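Local coordinates for protein 3-hydroxyadipyl-CoA dehydrogenase (Escherichia coli, PDB 3MOG) that catalyses the NAD(+)-dependent oxidation of (3S)-3-hydroxyadipyl-CoA to 3-oxoadipyl-CoA in the degradation of phenylacetate, at residues A130-N134 with P135-A139; L159-A163 with E164-Q168; R392-A395 with M396-E400; A434-W438 with Q439-R443. All blocks are in the same frame, centred on the assembly; numbering follows the deposited sequence.

Contact 1: A130-N134 with P135-A139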
loop_
_atom_site.group_PDB
_atom_site.type_symbol
_atom_site.label_atom_id
_atom_site.label_comp_id
_atom_site.label_asym_id
_atom_site.label_seq_id
_atom_site.Cartn_x
_atom_site.Cartn_y
_atom_site.Cartn_z
ATOM N N ALA C 130 -11.864 5.100 25.865
ATOM C CA ALA C 130 -11.200 3.845 26.229
ATOM C C ALA C 130 -11.052 3.629 27.739
ATOM O O ALA C 130 -11.491 2.606 28.267
ATOM C CB ALA C 130 -9.830 3.740 25.518
ATOM N N GLU C 131 -10.467 4.605 28.429
ATOM C CA GLU C 131 -10.103 4.429 29.837
ATOM C C GLU C 131 -11.044 5.152 30.801
ATOM O O GLU C 131 -10.837 5.110 32.015
ATOM C CB GLU C 131 -8.653 4.871 30.079
ATOM C CG GLU C 131 -7.636 4.282 29.101
ATOM C CD GLU C 131 -6.209 4.380 29.606
ATOM O OE1 GLU C 131 -5.900 3.737 30.631
ATOM O OE2 GLU C 131 -5.394 5.089 28.973
ATOM N N ILE C 132 -12.079 5.801 30.269
ATOM C CA ILE C 132 -12.940 6.644 31.101
ATOM C C ILE C 132 -14.136 5.882 31.681
ATOM O O ILE C 132 -14.557 4.864 31.128
ATOM C CB ILE C 132 -13.332 8.003 30.404
ATOM C CG1 ILE C 132 -14.633 7.895 29.602
ATOM C CG2 ILE C 132 -12.165 8.556 29.574
ATOM C CD1 ILE C 132 -15.845 8.462 30.327
ATOM N N LYS C 133 -14.671 6.427 32.778
ATOM C CA LYS C 133 -15.603 5.760 33.699
ATOM C C LYS C 133 -16.828 5.081 33.114
ATOM O O LYS C 133 -16.966 3.868 33.224
ATOM C CB LYS C 133 -16.006 6.707 34.843
ATOM C CG LYS C 133 -15.555 6.301 36.263
ATOM C CD LYS C 133 -14.247 5.493 36.330
ATOM C CE LYS C 133 -14.499 4.053 36.808
ATOM N NZ LYS C 133 -13.263 3.217 36.799
ATOM N N ASN C 134 -17.736 5.851 32.531
ATOM C CA ASN C 134 -18.921 5.263 31.923
ATOM C C ASN C 134 -18.838 5.444 30.420
ATOM O O ASN C 134 -19.387 6.396 29.888
ATOM C CB ASN C 134 -20.186 5.921 32.465
ATOM C CG ASN C 134 -20.584 5.386 33.813
ATOM O OD1 ASN C 134 -19.867 5.573 34.792
ATOM N ND2 ASN C 134 -21.736 4.724 33.878
ATOM N N PRO C 135 -18.152 4.522 29.722
ATOM C CA PRO C 135 -17.756 4.797 28.331
ATOM C C PRO C 135 -18.946 4.975 27.381
ATOM O O PRO C 135 -18.806 5.571 26.313
ATOM C CB PRO C 135 -16.926 3.567 27.960
ATOM C CG PRO C 135 -17.463 2.476 28.830
ATOM C CD PRO C 135 -17.894 3.120 30.107
ATOM N N GLU C 136 -20.106 4.500 27.821
ATOM C CA GLU C 136 -21.354 4.506 27.071
ATOM C C GLU C 136 -21.956 5.884 26.823
ATOM O O GLU C 136 -22.795 6.042 25.927
ATOM C CB GLU C 136 -22.376 3.653 27.820
ATOM C CG GLU C 136 -22.030 3.483 29.303
ATOM C CD GLU C 136 -23.225 3.647 30.220
ATOM O OE1 GLU C 136 -24.334 3.179 29.869
ATOM O OE2 GLU C 136 -23.045 4.246 31.302
ATOM N N ARG C 137 -21.575 6.873 27.623
ATOM C CA ARG C 137 -22.121 8.216 27.436
ATOM C C ARG C 137 -21.124 9.127 26.736
ATOM O O ARG C 137 -21.321 10.333 26.669
ATOM C CB ARG C 137 -22.665 8.834 28.745
ATOM C CG ARG C 137 -21.813 8.635 30.001
ATOM C CD ARG C 137 -20.539 9.449 29.952
ATOM N NE ARG C 137 -19.588 9.068 30.988
ATOM C CZ ARG C 137 -19.429 9.724 32.134
ATOM N NH1 ARG C 137 -20.164 10.801 32.398
ATOM N NH2 ARG C 137 -18.527 9.302 33.011
ATOM N N VAL C 138 -20.036 8.534 26.249
ATOM C CA VAL C 138 -19.100 9.229 25.375
ATOM C C VAL C 138 -19.546 9.028 23.921
ATOM O O VAL C 138 -19.950 7.932 23.540
ATOM C CB VAL C 138 -17.653 8.738 25.569
ATOM C CG1 VAL C 138 -16.664 9.661 24.880
ATOM C CG2 VAL C 138 -17.315 8.632 27.046
ATOM N N ALA C 139 -19.492 10.103 23.135
ATOM C CA ALA C 139 -19.944 10.104 21.747
ATOM C C ALA C 139 -19.324 11.289 21.031
ATOM O O ALA C 139 -18.759 12.163 21.660
ATOM C CB ALA C 139 -21.473 10.188 21.674
#

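Contact 2: L159-A163 with E164-Q168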
loop_
_atom_site.group_PDB
_atom_site.type_symbol
_atom_site.label_atom_id
_atom_site.label_comp_id
_atom_site.label_asym_id
_atom_site.label_seq_id
_atom_site.Cartn_x
_atom_site.Cartn_y
_atom_site.Cartn_z
ATOM N N LEU C 159 -17.308 2.442 19.913
ATOM C CA LEU C 159 -17.643 1.046 20.205
ATOM C C LEU C 159 -18.650 0.887 21.342
ATOM O O LEU C 159 -19.629 0.150 21.206
ATOM C CB LEU C 159 -16.356 0.278 20.531
ATOM C CG LEU C 159 -16.398 -1.220 20.818
ATOM C CD1 LEU C 159 -16.716 -1.990 19.534
ATOM C CD2 LEU C 159 -15.063 -1.637 21.413
ATOM N N ALA C 160 -18.410 1.615 22.435
ATOM C CA ALA C 160 -19.192 1.513 23.668
ATOM C C ALA C 160 -20.456 2.369 23.704
ATOM O O ALA C 160 -21.318 2.144 24.554
ATOM C CB ALA C 160 -18.306 1.844 24.876
ATOM N N THR C 161 -20.558 3.339 22.794
ATOM C CA THR C 161 -21.635 4.345 22.812
ATOM C C THR C 161 -23.026 3.728 22.810
ATOM O O THR C 161 -23.405 3.037 21.857
ATOM C CB THR C 161 -21.541 5.313 21.602
ATOM O OG1 THR C 161 -20.267 5.963 21.588
ATOM C CG2 THR C 161 -22.647 6.378 21.641
ATOM N N ALA C 162 -23.785 4.001 23.870
ATOM C CA ALA C 162 -25.174 3.548 23.977
ATOM C C ALA C 162 -26.079 4.186 22.924
ATOM O O ALA C 162 -25.837 5.314 22.473
ATOM C CB ALA C 162 -25.718 3.801 25.378
ATOM N N ALA C 163 -27.112 3.442 22.533
ATOM C CA ALA C 163 -28.091 3.892 21.548
ATOM C C ALA C 163 -29.032 4.983 22.064
ATOM O O ALA C 163 -29.485 5.824 21.271
ATOM C CB ALA C 163 -28.895 2.701 20.995
ATOM N N GLU C 164 -29.351 4.961 23.367
ATOM C CA GLU C 164 -30.176 6.015 23.965
ATOM C C GLU C 164 -29.454 7.365 23.914
ATOM O O GLU C 164 -30.075 8.405 23.654
ATOM C CB GLU C 164 -30.592 5.661 25.397
ATOM C CG GLU C 164 -31.730 4.642 25.479
ATOM C CD GLU C 164 -32.559 4.777 26.747
ATOM O OE1 GLU C 164 -32.714 5.915 27.242
ATOM O OE2 GLU C 164 -33.065 3.747 27.244
ATOM N N VAL C 165 -28.139 7.327 24.129
ATOM C CA VAL C 165 -27.264 8.491 24.026
ATOM C C VAL C 165 -27.324 9.114 22.621
ATOM O O VAL C 165 -27.475 10.326 22.496
ATOM C CB VAL C 165 -25.825 8.111 24.437
ATOM C CG1 VAL C 165 -24.844 9.221 24.109
ATOM C CG2 VAL C 165 -25.780 7.766 25.942
ATOM N N VAL C 166 -27.262 8.274 21.582
ATOM C CA VAL C 166 -27.405 8.712 20.186
ATOM C C VAL C 166 -28.760 9.406 19.958
ATOM O O VAL C 166 -28.823 10.501 19.374
ATOM C CB VAL C 166 -27.211 7.515 19.191
ATOM C CG1 VAL C 166 -27.641 7.879 17.780
ATOM C CG2 VAL C 166 -25.762 7.050 19.186
ATOM N N GLU C 167 -29.827 8.781 20.449
ATOM C CA GLU C 167 -31.188 9.304 20.289
ATOM C C GLU C 167 -31.351 10.644 20.986
ATOM O O GLU C 167 -31.966 11.560 20.436
ATOM C CB GLU C 167 -32.222 8.331 20.875
ATOM C CG GLU C 167 -32.392 7.018 20.133
ATOM C CD GLU C 167 -32.850 7.185 18.697
ATOM O OE1 GLU C 167 -33.721 8.043 18.422
ATOM O OE2 GLU C 167 -32.338 6.434 17.842
ATOM N N GLN C 168 -30.806 10.734 22.201
ATOM C CA GLN C 168 -30.784 11.974 22.971
ATOM C C GLN C 168 -30.060 13.075 22.195
ATOM O O GLN C 168 -30.606 14.174 22.009
ATOM C CB GLN C 168 -30.121 11.752 24.339
ATOM C CG GLN C 168 -31.014 11.106 25.398
ATOM C CD GLN C 168 -30.312 10.972 26.749
ATOM O OE1 GLN C 168 -29.997 9.866 27.194
ATOM N NE2 GLN C 168 -30.051 12.106 27.399
#

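Contact 3: R392-A395 with M396-E400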
loop_
_atom_site.group_PDB
_atom_site.type_symbol
_atom_site.label_atom_id
_atom_site.label_comp_id
_atom_site.label_asym_id
_atom_site.label_seq_id
_atom_site.Cartn_x
_atom_site.Cartn_y
_atom_site.Cartn_z
ATOM N N ARG C 392 -15.995 11.340 -14.227
ATOM C CA ARG C 392 -14.941 10.623 -13.503
ATOM C C ARG C 392 -14.997 10.920 -12.001
ATOM O O ARG C 392 -14.883 9.997 -11.178
ATOM C CB ARG C 392 -13.568 10.986 -14.090
ATOM C CG ARG C 392 -12.387 10.355 -13.387
ATOM C CD ARG C 392 -11.232 10.233 -14.316
ATOM N NE ARG C 392 -10.031 9.782 -13.612
ATOM C CZ ARG C 392 -8.896 9.453 -14.214
ATOM N NH1 ARG C 392 -8.832 9.511 -15.540
ATOM N NH2 ARG C 392 -7.830 9.061 -13.497
ATOM N N THR C 393 -15.219 12.198 -11.662
ATOM C CA THR C 393 -15.252 12.671 -10.269
ATOM C C THR C 393 -16.527 12.226 -9.548
ATOM O O THR C 393 -16.482 11.810 -8.379
ATOM C CB THR C 393 -15.134 14.219 -10.188
ATOM O OG1 THR C 393 -13.893 14.643 -10.778
ATOM C CG2 THR C 393 -15.191 14.709 -8.752
ATOM N N VAL C 394 -17.662 12.315 -10.242
ATOM C CA VAL C 394 -18.943 11.995 -9.611
ATOM C C VAL C 394 -19.067 10.482 -9.393
ATOM O O VAL C 394 -19.446 10.064 -8.312
ATOM C CB VAL C 394 -20.143 12.604 -10.365
ATOM C CG1 VAL C 394 -21.441 12.171 -9.726
ATOM C CG2 VAL C 394 -20.057 14.152 -10.378
ATOM N N ALA C 395 -18.682 9.680 -10.396
ATOM C CA ALA C 395 -18.542 8.215 -10.248
ATOM C C ALA C 395 -17.746 7.795 -9.022
ATOM O O ALA C 395 -18.197 6.943 -8.247
ATOM C CB ALA C 395 -17.937 7.569 -11.523
ATOM N N MET C 396 -16.578 8.402 -8.827
ATOM C CA MET C 396 -15.735 8.070 -7.660
ATOM C C MET C 396 -16.321 8.521 -6.320
ATOM O O MET C 396 -16.191 7.804 -5.332
ATOM C CB MET C 396 -14.321 8.584 -7.847
ATOM C CG MET C 396 -13.531 7.768 -8.874
ATOM S SD MET C 396 -13.006 6.155 -8.280
ATOM C CE MET C 396 -11.711 6.751 -7.211
ATOM N N ILE C 397 -16.981 9.683 -6.295
ATOM C CA ILE C 397 -17.727 10.139 -5.116
ATOM C C ILE C 397 -18.806 9.107 -4.739
ATOM O O ILE C 397 -18.924 8.710 -3.572
ATOM C CB ILE C 397 -18.391 11.538 -5.357
ATOM C CG1 ILE C 397 -17.346 12.647 -5.377
ATOM C CG2 ILE C 397 -19.414 11.875 -4.278
ATOM C CD1 ILE C 397 -17.868 13.975 -5.918
ATOM N N ILE C 398 -19.565 8.668 -5.742
ATOM C CA ILE C 398 -20.655 7.692 -5.559
ATOM C C ILE C 398 -20.155 6.303 -5.100
ATOM O O ILE C 398 -20.742 5.660 -4.226
ATOM C CB ILE C 398 -21.459 7.584 -6.866
ATOM C CG1 ILE C 398 -22.186 8.907 -7.151
ATOM C CG2 ILE C 398 -22.425 6.401 -6.855
ATOM C CD1 ILE C 398 -22.777 8.957 -8.557
ATOM N N ASN C 399 -19.060 5.865 -5.697
ATOM C CA ASN C 399 -18.385 4.616 -5.343
ATOM C C ASN C 399 -17.973 4.578 -3.868
ATOM O O ASN C 399 -18.242 3.601 -3.156
ATOM C CB ASN C 399 -17.155 4.473 -6.228
ATOM C CG ASN C 399 -16.723 3.041 -6.406
ATOM O OD1 ASN C 399 -17.543 2.127 -6.423
ATOM N ND2 ASN C 399 -15.418 2.842 -6.583
ATOM N N GLU C 400 -17.345 5.660 -3.423
ATOM C CA GLU C 400 -16.992 5.876 -2.015
ATOM C C GLU C 400 -18.199 5.925 -1.060
ATOM O O GLU C 400 -18.146 5.359 0.035
ATOM C CB GLU C 400 -16.133 7.142 -1.889
ATOM C CG GLU C 400 -15.306 7.177 -0.615
ATOM C CD GLU C 400 -14.448 5.940 -0.468
ATOM O OE1 GLU C 400 -14.694 5.152 0.471
ATOM O OE2 GLU C 400 -13.553 5.744 -1.312
#

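Contact 4: A434-W438 with Q439-R443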
loop_
_atom_site.group_PDB
_atom_site.type_symbol
_atom_site.label_atom_id
_atom_site.label_comp_id
_atom_site.label_asym_id
_atom_site.label_seq_id
_atom_site.Cartn_x
_atom_site.Cartn_y
_atom_site.Cartn_z
ATOM N N ALA C 434 -28.661 6.725 -8.461
ATOM C CA ALA C 434 -29.913 6.176 -8.942
ATOM C C ALA C 434 -30.391 6.951 -10.169
ATOM O O ALA C 434 -30.840 6.355 -11.150
ATOM C CB ALA C 434 -30.966 6.195 -7.840
ATOM N N GLN C 435 -30.270 8.272 -10.103
ATOM C CA GLN C 435 -30.611 9.157 -11.211
ATOM C C GLN C 435 -29.707 8.892 -12.426
ATOM O O GLN C 435 -30.177 8.838 -13.553
ATOM C CB GLN C 435 -30.454 10.616 -10.758
ATOM C CG GLN C 435 -30.952 11.698 -11.728
ATOM C CD GLN C 435 -30.292 13.080 -11.505
ATOM O OE1 GLN C 435 -29.820 13.716 -12.454
ATOM N NE2 GLN C 435 -30.260 13.539 -10.251
ATOM N N LEU C 436 -28.407 8.744 -12.196
ATOM C CA LEU C 436 -27.477 8.636 -13.309
ATOM C C LEU C 436 -27.448 7.223 -13.879
ATOM O O LEU C 436 -27.111 7.032 -15.033
ATOM C CB LEU C 436 -26.084 9.107 -12.905
ATOM C CG LEU C 436 -25.927 10.591 -12.556
ATOM C CD1 LEU C 436 -24.503 10.837 -12.100
ATOM C CD2 LEU C 436 -26.329 11.565 -13.706
ATOM N N GLY C 437 -27.854 6.248 -13.069
ATOM C CA GLY C 437 -27.916 4.877 -13.503
ATOM C C GLY C 437 -26.729 4.096 -12.978
ATOM O O GLY C 437 -25.580 4.433 -13.278
ATOM N N TRP C 438 -27.013 3.056 -12.199
ATOM C CA TRP C 438 -25.975 2.187 -11.634
ATOM C C TRP C 438 -25.100 1.434 -12.642
ATOM O O TRP C 438 -23.890 1.304 -12.440
ATOM C CB TRP C 438 -26.587 1.218 -10.618
ATOM C CG TRP C 438 -27.305 1.924 -9.488
ATOM C CD1 TRP C 438 -28.657 1.922 -9.245
ATOM C CD2 TRP C 438 -26.721 2.756 -8.470
ATOM N NE1 TRP C 438 -28.942 2.687 -8.139
ATOM C CE2 TRP C 438 -27.778 3.198 -7.635
ATOM C CE3 TRP C 438 -25.412 3.158 -8.172
ATOM C CZ2 TRP C 438 -27.564 4.021 -6.524
ATOM C CZ3 TRP C 438 -25.204 3.978 -7.068
ATOM C CH2 TRP C 438 -26.278 4.405 -6.265
ATOM N N GLN C 439 -25.702 0.962 -13.734
ATOM C CA GLN C 439 -24.956 0.256 -14.760
ATOM C C GLN C 439 -24.023 1.196 -15.492
ATOM O O GLN C 439 -22.930 0.801 -15.892
ATOM C CB GLN C 439 -25.889 -0.412 -15.761
ATOM C CG GLN C 439 -26.614 -1.606 -15.214
ATOM C CD GLN C 439 -27.752 -2.014 -16.110
ATOM O OE1 GLN C 439 -27.622 -2.944 -16.898
ATOM N NE2 GLN C 439 -28.870 -1.296 -16.019
ATOM N N ARG C 440 -24.471 2.436 -15.651
ATOM C CA ARG C 440 -23.688 3.478 -16.283
ATOM C C ARG C 440 -22.453 3.859 -15.458
ATOM O O ARG C 440 -21.367 4.024 -16.011
ATOM C CB ARG C 440 -24.561 4.713 -16.524
ATOM C CG ARG C 440 -23.870 5.783 -17.347
ATOM C CD ARG C 440 -24.816 6.891 -17.742
ATOM N NE ARG C 440 -24.082 7.886 -18.510
ATOM C CZ ARG C 440 -24.638 8.941 -19.095
ATOM N NH1 ARG C 440 -23.863 9.790 -19.752
ATOM N NH2 ARG C 440 -25.955 9.163 -19.006
ATOM N N ILE C 441 -22.632 4.012 -14.150
ATOM C CA ILE C 441 -21.515 4.305 -13.245
ATOM C C ILE C 441 -20.558 3.121 -13.212
ATOM O O ILE C 441 -19.342 3.299 -13.298
ATOM C CB ILE C 441 -21.996 4.654 -11.806
ATOM C CG1 ILE C 441 -22.876 5.912 -11.819
ATOM C CG2 ILE C 441 -20.807 4.815 -10.839
ATOM C CD1 ILE C 441 -22.243 7.106 -12.499
ATOM N N LEU C 442 -21.121 1.916 -13.127
ATOM C CA LEU C 442 -20.330 0.685 -13.153
ATOM C C LEU C 442 -19.451 0.558 -14.392
ATOM O O LEU C 442 -18.260 0.293 -14.269
ATOM C CB LEU C 442 -21.227 -0.555 -13.025
ATOM C CG LEU C 442 -20.541 -1.896 -13.172
ATOM C CD1 LEU C 442 -19.707 -2.216 -11.917
ATOM C CD2 LEU C 442 -21.537 -2.996 -13.486
ATOM N N ARG C 443 -20.035 0.753 -15.577
ATOM C CA ARG C 443 -19.293 0.607 -16.838
ATOM C C ARG C 443 -18.085 1.565 -16.936
ATOM O O ARG C 443 -16.988 1.160 -17.336
ATOM C CB ARG C 443 -20.229 0.802 -18.034
ATOM C CG ARG C 443 -19.532 0.728 -19.402
ATOM C CD ARG C 443 -20.533 0.820 -20.545
ATOM N NE ARG C 443 -21.414 1.985 -20.416
ATOM C CZ ARG C 443 -22.492 2.198 -21.162
ATOM N NH1 ARG C 443 -22.834 1.334 -22.113
ATOM N NH2 ARG C 443 -23.224 3.286 -20.960
HETATM O O HOH W 1 -27.614 8.723 -16.958
#

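Contact 1: A130-N134 with P135-A139
Asn134 O is gripped twice by Arg137. The backbone N of Arg137 points almost straight at Asn134 O (177°) from 3.2 Å, and Arg137 NE reaches Asn134 O at 2.9 Å by a more bent bond from the opposite face of the carbonyl plane. The first bond belongs to the backbone of the turn; the second is possible because Arg137 holds CG between its backbone N and carbonyl carbon (chi1 43°) and bends again at chi2, which folds the chain back over the turn. Arg137 NE thereby also lies against Asn134 CB, 3.5 Å away. On the inner side the packing is apolar and close: Ile132 CD1 meets Val138 CG2 at 3.6 Å and touches Arg137 NE at 3.8 Å. The outer side is polar and looser. There Asn134 and Glu136 run side by side, with Asn134 ND2 giving a nearly straight bond of 2.9 Å to Glu136 OE2, while exposed Lys133 brings only CB near the guanidinium. A methionine in place of Arg137 would probably leave Asn134 O with one of its two grips and the carbonyl of Thr114 without its NH1 donor. The 3-10 turn 135-137 carries the chain from the loop after helix 125-128 into strand 138-143 of the Rossmann-type sheet; Ile132 and Val138 pack on Phe103 of helix 96-109, and Arg137 pairs its backbone with Leu116 of the neighbouring strand 115-118.

Contact 2: L159-A163 with E164-Q168
Val166 turns back from the first turn of helix 163-175 onto the residues that lead into it. Its CB lies 3.5 Å from Ala163 O. Beyond it, CG2, set beside the backbone N by chi1 of 168°, passes Ala162 O at 3.7 Å and ends against Thr161 CG2 at 4.0 Å, the two side chains crossing at about a right angle. The backbone N of Val166 gives Ala162 O a weak hydrogen bond of 3.4 Å, and one residue on, Glu167 N bonds Ala163 O at 3.1 Å. Ala162 is the N-cap, so the first turn opens on backbone carbonyls with a methyl where many caps carry a polar side chain. This is the start of the helix in a beta-alpha-beta crossover, which joins the parallel neighbours 152-157 and 179-184 of the NAD-binding domain. On another flank Val165 sets its CB 3.4 Å from Ala162 O and its CG2 against the methyl of Ala162. Glu167 bends at chi2 after its CG has passed Ala163 O, and its carboxylate forms a salt bridge with Arg182. The hydroxyl of Thr161 is engaged outside the helix: OG1 hydrogen-bonds Gly158 N and also Val138 O on strand 138-143.

Contact 3: R392-A395 with M396-E400
Peptide groups are the flat units that meet between Thr393, Val394 and Ala395 and the next turn of helix 390-406, end to end and with no ring stacked between them. Ile398 N reaches Val394 O at 2.9 Å, nearly in line with the carbonyl bond, whereas Ile397 N stands 24° and Asn399 N 19° out of the planes of the carbonyls of Thr393 and Ala395. Alkyl groups press on the same oxygens: Ile397 CG1 lies 3.2 Å from Thr393 O, and Ile398 CG1 is as close to Val394 O. Ile398 turns CG1 beside its own N (chi1 -66°) and extends it to CD1, which meets Val394 CG1 at 3.7 Å. One residue earlier, Thr393 CG2 touches Ile397 CD1 at 4.0 Å. Ile398 CG2 packs against Trp438 CZ3, at the rim of the indole, so an alanine at this position would probably open a gap beside both Val394 and the indole. Polar ends are buried here but matched: Arg392 pairs with Glu201 and hydrogen-bonds Tyr457 and Tyr452, and the Asn399 amide binds backbone atoms of Arg458 and Cys460. The chemistry suggests that the buried arginine charge is probably balanced by Glu201, with the phenol groups as further partners, beside an aliphatic flank made by Val394, Ile397 and Ile398.

Contact 4: A434-W438 with Q439-R443
Gly437 O accepts a hydrogen bond from Ile441 N at 3.1 Å, and Trp438 O one from Leu442 N at 2.9 Å: these are the first rungs of helix 438-452. Ile441 CG1 lies 3.4 Å from Gly437 O, and its CD1 reaches back to Leu436 CB at 4.3 Å, a light contact across the break. Arg440 holds CG anti to its backbone N (chi1 -172°) and stays extended to NE, which carries CD past Leu436 O at 3.6 Å. A water completes the bridge, donating to Leu436 O at 2.6 Å and accepting from Arg440 NH2 at 2.7 Å, so the last carbonyl of helix 429-436 is tied to the arginine. The other terminal nitrogen, Arg440 NH1, forms a salt bridge with Glu324. Gly437 makes the break with a positive phi of 102°, where a side chain would be jammed against the preceding carbonyl O. The indole of Trp438 swings back so that Ala434 N lies over one face, towards its rim. Farther out, Glu470 of helix 461-473 positions the start by accepting from Trp438 N and Gln439 NE2. The junction is a tight break between two helices, Gly437 ending the first and N-capping the next, within the second of the chain's two C-terminal-type regions of the 3-hydroxyacyl-CoA dehydrogenase family.

In the fold
The four contacts come in series along the chain and form two pairs. Contacts 1 and 2, centres about 11 Å apart, belong to the NAD-binding domain, at the start of strand 138-143 and beyond the end of its antiparallel neighbour 152-157; they touch where Ala162 N probably bonds Glu136 O, joining the 3-10 turn to the loop before helix 163-175. Contacts 3 and 4, also about 11 Å apart, lie in the second C-terminal-type region, where helix 390-406 packs against helices 429-436 and 438-452. Between the pairs the centres are about 31 to 42 Å apart and nothing touches. Contacts 1 and 2 also brush a second subunit of the trimer, so they lie near a subunit interface.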